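Local coordinates for protein Tae4 (Agrobacterium tumefaciens, PDB 6IJF) that probably acts as a type VI secretion amidase effector that cleaves peptide stems of the peptidoglycan of rival bacteria, at residues C[28-32]-C[33-37]; C[81-84]-C[85-88]; C[102-105]-C[106-109]. All blocks are in the same frame, centred on the assembly; numbering follows the deposited sequence.

Contact 1 of 3, residues C[28-32]-C[33-37]; sequences DLFTE and IGWES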
loop_
_atom_site.group_PDB
_atom_site.type_symbol
_atom_site.label_atom_id
_atom_site.label_comp_id
_atom_site.label_asym_id
_atom_site.label_seq_id
_atom_site.Cartn_x
_atom_site.Cartn_y
_atom_site.Cartn_z
ATOM N N ASP C 28 -4.100 -2.659 -25.835
ATOM C CA ASP C 28 -4.117 -1.435 -26.679
ATOM C C ASP C 28 -2.719 -1.146 -27.221
ATOM O O ASP C 28 -2.601 -0.769 -28.394
ATOM C CB ASP C 28 -4.713 -0.243 -25.918
ATOM C CG ASP C 28 -6.242 -0.326 -25.778
ATOM O OD1 ASP C 28 -6.903 -0.829 -26.718
ATOM O OD2 ASP C 28 -6.749 0.052 -24.708
ATOM N N LEU C 29 -1.684 -1.258 -26.390
ATOM C CA LEU C 29 -0.287 -1.006 -26.841
ATOM C C LEU C 29 0.027 -1.897 -28.062
ATOM O O LEU C 29 0.599 -1.404 -29.058
ATOM C CB LEU C 29 0.650 -1.316 -25.679
ATOM C CG LEU C 29 2.133 -1.218 -26.004
ATOM C CD1 LEU C 29 2.568 0.237 -26.057
ATOM C CD2 LEU C 29 2.955 -1.986 -24.989
ATOM N N PHE C 30 -0.253 -3.189 -27.957
ATOM C CA PHE C 30 0.085 -4.190 -29.004
ATOM C C PHE C 30 -0.786 -3.902 -30.232
ATOM O O PHE C 30 -0.284 -4.045 -31.360
ATOM C CB PHE C 30 -0.089 -5.609 -28.455
ATOM C CG PHE C 30 1.049 -6.118 -27.599
ATOM C CD1 PHE C 30 1.959 -5.252 -27.015
ATOM C CD2 PHE C 30 1.165 -7.470 -27.329
ATOM C CE1 PHE C 30 2.965 -5.732 -26.192
ATOM C CE2 PHE C 30 2.185 -7.950 -26.524
ATOM C CZ PHE C 30 3.090 -7.080 -25.955
ATOM N N THR C 31 -2.055 -3.484 -30.039
ATOM C CA THR C 31 -2.934 -3.111 -31.185
ATOM C C THR C 31 -2.301 -1.933 -31.928
ATOM O O THR C 31 -2.204 -1.997 -33.159
ATOM C CB THR C 31 -4.378 -2.840 -30.762
ATOM O OG1 THR C 31 -4.817 -4.034 -30.110
ATOM C CG2 THR C 31 -5.283 -2.533 -31.943
ATOM N N GLU C 32 -1.827 -0.906 -31.226
ATOM C CA GLU C 32 -1.330 0.307 -31.910
ATOM C C GLU C 32 -0.197 -0.105 -32.865
ATOM O O GLU C 32 -0.145 0.456 -33.968
ATOM C CB GLU C 32 -0.871 1.388 -30.933
ATOM C CG GLU C 32 -0.385 2.640 -31.627
ATOM C CD GLU C 32 0.034 3.758 -30.700
ATOM O OE1 GLU C 32 -0.423 3.745 -29.527
ATOM O OE2 GLU C 32 0.766 4.673 -31.164
ATOM N N ILE C 33 0.668 -1.042 -32.457
ATOM C CA ILE C 33 1.919 -1.356 -33.206
ATOM C C ILE C 33 1.740 -2.618 -34.057
ATOM O O ILE C 33 2.699 -2.981 -34.764
ATOM C CB ILE C 33 3.130 -1.464 -32.274
ATOM C CG1 ILE C 33 3.011 -2.607 -31.266
ATOM C CG2 ILE C 33 3.384 -0.125 -31.598
ATOM C CD1 ILE C 33 4.285 -2.849 -30.482
ATOM N N GLY C 34 0.566 -3.241 -34.021
ATOM C CA GLY C 34 0.241 -4.350 -34.938
ATOM C C GLY C 34 0.711 -5.684 -34.394
ATOM O O GLY C 34 0.955 -6.590 -35.195
ATOM N N TRP C 35 0.793 -5.831 -33.072
ATOM C CA TRP C 35 1.254 -7.086 -32.423
ATOM C C TRP C 35 0.090 -7.785 -31.736
ATOM O O TRP C 35 0.332 -8.429 -30.693
ATOM C CB TRP C 35 2.346 -6.788 -31.402
ATOM C CG TRP C 35 3.628 -6.293 -31.962
ATOM C CD1 TRP C 35 3.883 -5.768 -33.196
ATOM C CD2 TRP C 35 4.864 -6.250 -31.241
ATOM N NE1 TRP C 35 5.203 -5.407 -33.289
ATOM C CE2 TRP C 35 5.824 -5.688 -32.103
ATOM C CE3 TRP C 35 5.243 -6.634 -29.953
ATOM C CZ2 TRP C 35 7.149 -5.511 -31.709
ATOM C CZ3 TRP C 35 6.555 -6.462 -29.570
ATOM C CH2 TRP C 35 7.490 -5.904 -30.437
ATOM N N GLU C 36 -1.126 -7.652 -32.265
ATOM C CA GLU C 36 -2.342 -8.248 -31.643
ATOM C C GLU C 36 -2.111 -9.732 -31.345
ATOM O O GLU C 36 -2.589 -10.227 -30.317
ATOM C CB GLU C 36 -3.575 -8.127 -32.553
ATOM C CG GLU C 36 -4.057 -6.708 -32.751
ATOM C CD GLU C 36 -3.460 -5.991 -33.951
ATOM O OE1 GLU C 36 -2.262 -6.176 -34.221
ATOM O OE2 GLU C 36 -4.207 -5.227 -34.596
ATOM N N SER C 37 -1.395 -10.432 -32.219
ATOM C CA SER C 37 -1.197 -11.900 -32.131
ATOM C C SER C 37 -0.303 -12.272 -30.949
ATOM O O SER C 37 -0.306 -13.450 -30.602
ATOM C CB SER C 37 -0.649 -12.436 -33.436
ATOM O OG SER C 37 0.719 -12.078 -33.591
#

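Contact 2 of 3, residues C[81-84]-C[85-88]; sequences EVNM and RRLA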
loop_
_atom_site.group_PDB
_atom_site.type_symbol
_atom_site.label_atom_id
_atom_site.label_comp_id
_atom_site.label_asym_id
_atom_site.label_seq_id
_atom_site.Cartn_x
_atom_site.Cartn_y
_atom_site.Cartn_z
ATOM N N GLU C 81 13.063 -2.836 -29.249
ATOM C CA GLU C 81 13.789 -3.867 -28.455
ATOM C C GLU C 81 12.861 -4.364 -27.357
ATOM O O GLU C 81 12.379 -3.528 -26.547
ATOM C CB GLU C 81 15.088 -3.286 -27.894
ATOM C CG GLU C 81 15.922 -4.281 -27.105
ATOM C CD GLU C 81 16.104 -5.621 -27.825
ATOM O OE1 GLU C 81 16.808 -5.658 -28.843
ATOM O OE2 GLU C 81 15.499 -6.633 -27.379
ATOM N N VAL C 82 12.594 -5.661 -27.314
ATOM C CA VAL C 82 11.609 -6.238 -26.346
ATOM C C VAL C 82 12.309 -6.611 -25.039
ATOM O O VAL C 82 11.606 -6.766 -24.033
ATOM C CB VAL C 82 10.862 -7.435 -26.953
ATOM C CG1 VAL C 82 10.104 -8.261 -25.929
ATOM C CG2 VAL C 82 9.941 -6.973 -28.072
ATOM N N ASN C 83 13.627 -6.765 -25.046
ATOM C CA ASN C 83 14.405 -7.350 -23.914
ATOM C C ASN C 83 14.986 -6.176 -23.139
ATOM O O ASN C 83 15.736 -5.345 -23.741
ATOM C CB ASN C 83 15.544 -8.275 -24.365
ATOM C CG ASN C 83 16.309 -8.895 -23.209
ATOM O OD1 ASN C 83 15.974 -9.960 -22.691
ATOM N ND2 ASN C 83 17.387 -8.254 -22.854
ATOM N N MET C 84 14.649 -6.096 -21.847
ATOM C CA MET C 84 15.060 -4.935 -21.022
ATOM C C MET C 84 16.592 -4.870 -20.944
ATOM O O MET C 84 17.144 -3.778 -21.132
ATOM C CB MET C 84 14.450 -5.005 -19.628
ATOM C CG MET C 84 14.974 -3.930 -18.715
ATOM S SD MET C 84 16.430 -4.545 -17.798
ATOM C CE MET C 84 16.935 -2.996 -17.043
ATOM N N ARG C 85 17.259 -6.000 -20.740
ATOM C CA ARG C 85 18.757 -6.037 -20.627
ATOM C C ARG C 85 19.392 -5.492 -21.922
ATOM O O ARG C 85 20.304 -4.615 -21.855
ATOM C CB ARG C 85 19.217 -7.462 -20.275
ATOM C CG ARG C 85 20.705 -7.567 -19.934
ATOM C CD ARG C 85 21.210 -9.004 -19.805
ATOM N NE ARG C 85 20.226 -9.976 -19.313
ATOM C CZ ARG C 85 19.888 -10.169 -18.034
ATOM N NH1 ARG C 85 20.425 -9.427 -17.072
ATOM N NH2 ARG C 85 18.991 -11.095 -17.720
ATOM N N ARG C 86 18.937 -5.981 -23.084
ATOM C CA ARG C 86 19.457 -5.526 -24.401
ATOM C C ARG C 86 19.156 -4.046 -24.602
ATOM O O ARG C 86 20.070 -3.337 -25.051
ATOM C CB ARG C 86 18.899 -6.393 -25.540
ATOM C CG ARG C 86 19.498 -7.790 -25.551
ATOM C CD ARG C 86 19.636 -8.336 -26.967
ATOM N NE ARG C 86 18.317 -8.542 -27.513
ATOM C CZ ARG C 86 17.475 -9.500 -27.123
ATOM N NH1 ARG C 86 16.288 -9.603 -27.701
ATOM N NH2 ARG C 86 17.826 -10.360 -26.179
ATOM N N LEU C 87 17.960 -3.553 -24.223
ATOM C CA LEU C 87 17.681 -2.105 -24.398
ATOM C C LEU C 87 18.617 -1.291 -23.497
ATOM O O LEU C 87 19.095 -0.245 -23.945
ATOM C CB LEU C 87 16.196 -1.797 -24.146
ATOM C CG LEU C 87 15.791 -0.329 -24.369
ATOM C CD1 LEU C 87 16.067 0.128 -25.792
ATOM C CD2 LEU C 87 14.326 -0.115 -24.041
ATOM N N ALA C 88 18.838 -1.709 -22.247
ATOM C CA ALA C 88 19.707 -0.969 -21.280
ATOM C C ALA C 88 21.145 -0.909 -21.827
ATOM O O ALA C 88 21.758 0.147 -21.785
ATOM C CB ALA C 88 19.663 -1.659 -19.932
#

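Contact 3 of 3, residues C[102-105]-C[106-109]; sequences PYTP and ATAR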
loop_
_atom_site.group_PDB
_atom_site.type_symbol
_atom_site.label_atom_id
_atom_site.label_comp_id
_atom_site.label_asym_id
_atom_site.label_seq_id
_atom_site.Cartn_x
_atom_site.Cartn_y
_atom_site.Cartn_z
ATOM N N PRO C 102 25.490 4.871 -11.946
ATOM C CA PRO C 102 25.028 3.692 -11.213
ATOM C C PRO C 102 24.741 3.996 -9.734
ATOM O O PRO C 102 25.531 4.674 -9.106
ATOM C CB PRO C 102 26.175 2.680 -11.358
ATOM C CG PRO C 102 27.360 3.414 -11.965
ATOM C CD PRO C 102 26.952 4.871 -12.112
ATOM N N TYR C 103 23.616 3.506 -9.219
ATOM C CA TYR C 103 23.211 3.671 -7.809
ATOM C C TYR C 103 22.787 2.333 -7.214
ATOM O O TYR C 103 22.700 1.272 -7.917
ATOM C CB TYR C 103 22.085 4.697 -7.685
ATOM C CG TYR C 103 22.492 6.092 -8.045
ATOM C CD1 TYR C 103 23.313 6.814 -7.210
ATOM C CD2 TYR C 103 22.089 6.685 -9.238
ATOM C CE1 TYR C 103 23.754 8.084 -7.545
ATOM C CE2 TYR C 103 22.462 7.980 -9.566
ATOM C CZ TYR C 103 23.331 8.672 -8.726
ATOM O OH TYR C 103 23.733 9.950 -8.995
ATOM N N THR C 104 22.547 2.404 -5.904
ATOM C CA THR C 104 21.995 1.323 -5.054
ATOM C C THR C 104 20.629 1.758 -4.556
ATOM O O THR C 104 20.307 2.944 -4.551
ATOM C CB THR C 104 22.944 1.064 -3.878
ATOM O OG1 THR C 104 23.006 2.254 -3.079
ATOM C CG2 THR C 104 24.303 0.639 -4.374
ATOM N N PRO C 105 19.782 0.822 -4.088
ATOM C CA PRO C 105 18.505 1.203 -3.508
ATOM C C PRO C 105 18.603 2.334 -2.472
ATOM O O PRO C 105 17.740 3.188 -2.473
ATOM C CB PRO C 105 18.025 -0.085 -2.804
ATOM C CG PRO C 105 18.750 -1.216 -3.510
ATOM C CD PRO C 105 20.005 -0.629 -4.107
ATOM N N ALA C 106 19.626 2.330 -1.589
ATOM C CA ALA C 106 19.710 3.339 -0.505
ATOM C C ALA C 106 20.171 4.693 -1.069
ATOM O O ALA C 106 19.985 5.696 -0.340
ATOM C CB ALA C 106 20.615 2.885 0.625
ATOM N N THR C 107 20.697 4.761 -2.308
ATOM C CA THR C 107 21.246 6.029 -2.881
ATOM C C THR C 107 20.478 6.548 -4.111
ATOM O O THR C 107 20.647 7.734 -4.426
ATOM C CB THR C 107 22.730 5.890 -3.194
ATOM O OG1 THR C 107 22.980 4.783 -4.070
ATOM C CG2 THR C 107 23.521 5.717 -1.914
ATOM N N ALA C 108 19.648 5.744 -4.769
ATOM C CA ALA C 108 19.050 6.141 -6.059
ATOM C C ALA C 108 18.154 7.373 -5.898
ATOM O O ALA C 108 18.147 8.197 -6.818
ATOM C CB ALA C 108 18.323 4.983 -6.708
ATOM N N ARG C 109 17.399 7.518 -4.815
ATOM C CA ARG C 109 16.440 8.661 -4.697
ATOM C C ARG C 109 17.212 9.989 -4.628
ATOM O O ARG C 109 16.857 10.925 -5.389
ATOM C CB ARG C 109 15.480 8.517 -3.509
ATOM C CG ARG C 109 14.406 9.583 -3.475
ATOM C CD ARG C 109 13.693 9.646 -2.151
ATOM N NE ARG C 109 14.500 10.278 -1.137
ATOM C CZ ARG C 109 15.144 9.650 -0.169
ATOM N NH1 ARG C 109 15.058 8.339 -0.003
ATOM N NH2 ARG C 109 15.851 10.361 0.690
HETATM O O HOH W 1 17.117 5.848 -2.253
#

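Contact 1 of 3, residues C[28-32]-C[33-37]
Helix 26-33 ends in a Schellman motif, and the carbonyl oxygen of Phe-30 is where the turn closes: Trp-35 N donates to Phe-30 O at 2.7 Å, nearly straight at the hydrogen (163°). Gly-34, whose positive phi takes the chain out of the helix, gives its N-H to Thr-31 O at 3.2 Å from above the carbonyl plane. Ile-33 N makes weak bonds to Leu-29 O and Phe-30 O.

Because the Schellman turn doubles the chain back, Trp-35 comes to lie beside Phe-30. Their CB atoms are 4.0 Å apart, and the indole points its edge at one face of the phenyl ring in a T-shaped pair, planes at 60°, CE3 over that face. A chi1 of 63° puts Ile-33 CG1 between the backbone N and carbonyl carbon, and from there an extended chi2 carries CD1 3.5 Å above the centre of the indole. The indole NE1 is bonded to Arg-69 O. On the outer side Glu-36 CG lies 3.8 Å from Thr-31 OG1, itself hydrogen-bonded to Arg-27 O. A bend at chi2 sets the carboxylate alongside Thr-31, where OE2 forms a salt bridge with Lys-72 NZ, which also hydrogen-bonds to Thr-31 O.

Contact 2 of 3, residues C[81-84]-C[85-88]
Glu-81 reaches forward from the loop before helix 84-92 to meet Arg-86 and Leu-87 in the first turn. Its CB lies 4.1 Å from Leu-87 CD1. CG comes next, 3.9 Å from Leu-87 CB, as the two chains run by one another in opposite senses. A bend at chi2 (48°) then turns the carboxylate toward the arginine, where CD sits 3.7 Å from Arg-86 CB. At the tip OE2 forms a salt bridge with Arg-86 NH1 at 3.1 Å, the carboxylate and guanidinium planes being almost perpendicular. The same OE2 turns its anti lone pair to Asn-83 N, 3.0 Å away, so one oxygen ties the arginine to the backbone just ahead of the helix; a weak bond from Ser-67 OG adds to its load.

The guanidinium folds back because Arg-86 bends at both chi2 and chi3. It lies nearly parallel to the Asn-83 amide, the planes 11° apart and stacked, with Asn-83 CB over one face toward the rim. Met-84 faces the protein interior, against Cys-48 and strand 116-122, and its CE also touches Ala-88 CB. The bonds Leu-87 N to Asn-83 O and Ala-88 N to Met-84 O, both 2.9 Å, open the regular helical pattern. This is a helix N-terminus with Asn-83 in the N-cap position, its first turn clasped by an acidic residue from the preceding loop.

Contact 3 of 3, residues C[102-105]-C[106-109]
Thr-104 and Thr-107 meet through their hydroxyls where the edge strand 101-103 gives way to helix 108-112. Ala-106 follows Pro-105 in the turn; its N lies 3.1 Å from Thr-104 O, but at an angle too poor for a hydrogen bond.

Thr-107 comes next and closes the turn. Its N-H reaches Thr-104 O at 2.9 Å, from well above the carbonyl plane. In both threonines the hydroxyl sits between the backbone N and the carbonyl carbon (chi1 63° and 56°), which lets the two OG1 atoms approach to 2.7 Å in a hydrogen bond that either could donate. Thr-107 OG1 also lies at the edge of the Tyr-103 ring, near its plane, and 3.7 Å from Tyr-103 CB. The turn is a tight strand-to-helix connection on the protein surface, with strand 101-103 held at the border of the five-stranded antiparallel sheet by backbone bonds between Tyr-103 and Ile-156.

Ala-108 donates its N-H to the same Thr-104 O at 2.9 Å, nearly in line with the C=O bond though bent at the hydrogen (133°); one carbonyl thus receives two backbone donors. Its CB packs 3.9 Å from Tyr-103 CB and also touches Ile-156 and Tyr-151. At Arg-109 a water spans the turn, donating to Pro-105 O and accepting from Arg-109 N, while the guanidinium NH1 bonds to the backbone of another protein chain.

In the fold
The three contacts follow one another along the chain: contact 1 at the end of helix 26-33, contact 2 at the start of helix 84-92, contact 3 between strand 101-103 and helix 108-112. Contacts 1 and 2 have centres about 19 Å apart and touch, Trp-35 CH2 packing 3.6 Å from Val-82 CG2; both also lean on helix 48-58. Contact 3 lies about 21 Å from contact 2 between centres and about 35 Å from contact 1, across the chain's centre at the sheet edge. Contact 2 is the central one, its Met-84 near Cys-48, which with His-132 and Asp-134 probably forms a catalytic triad, as in papain-like amidases.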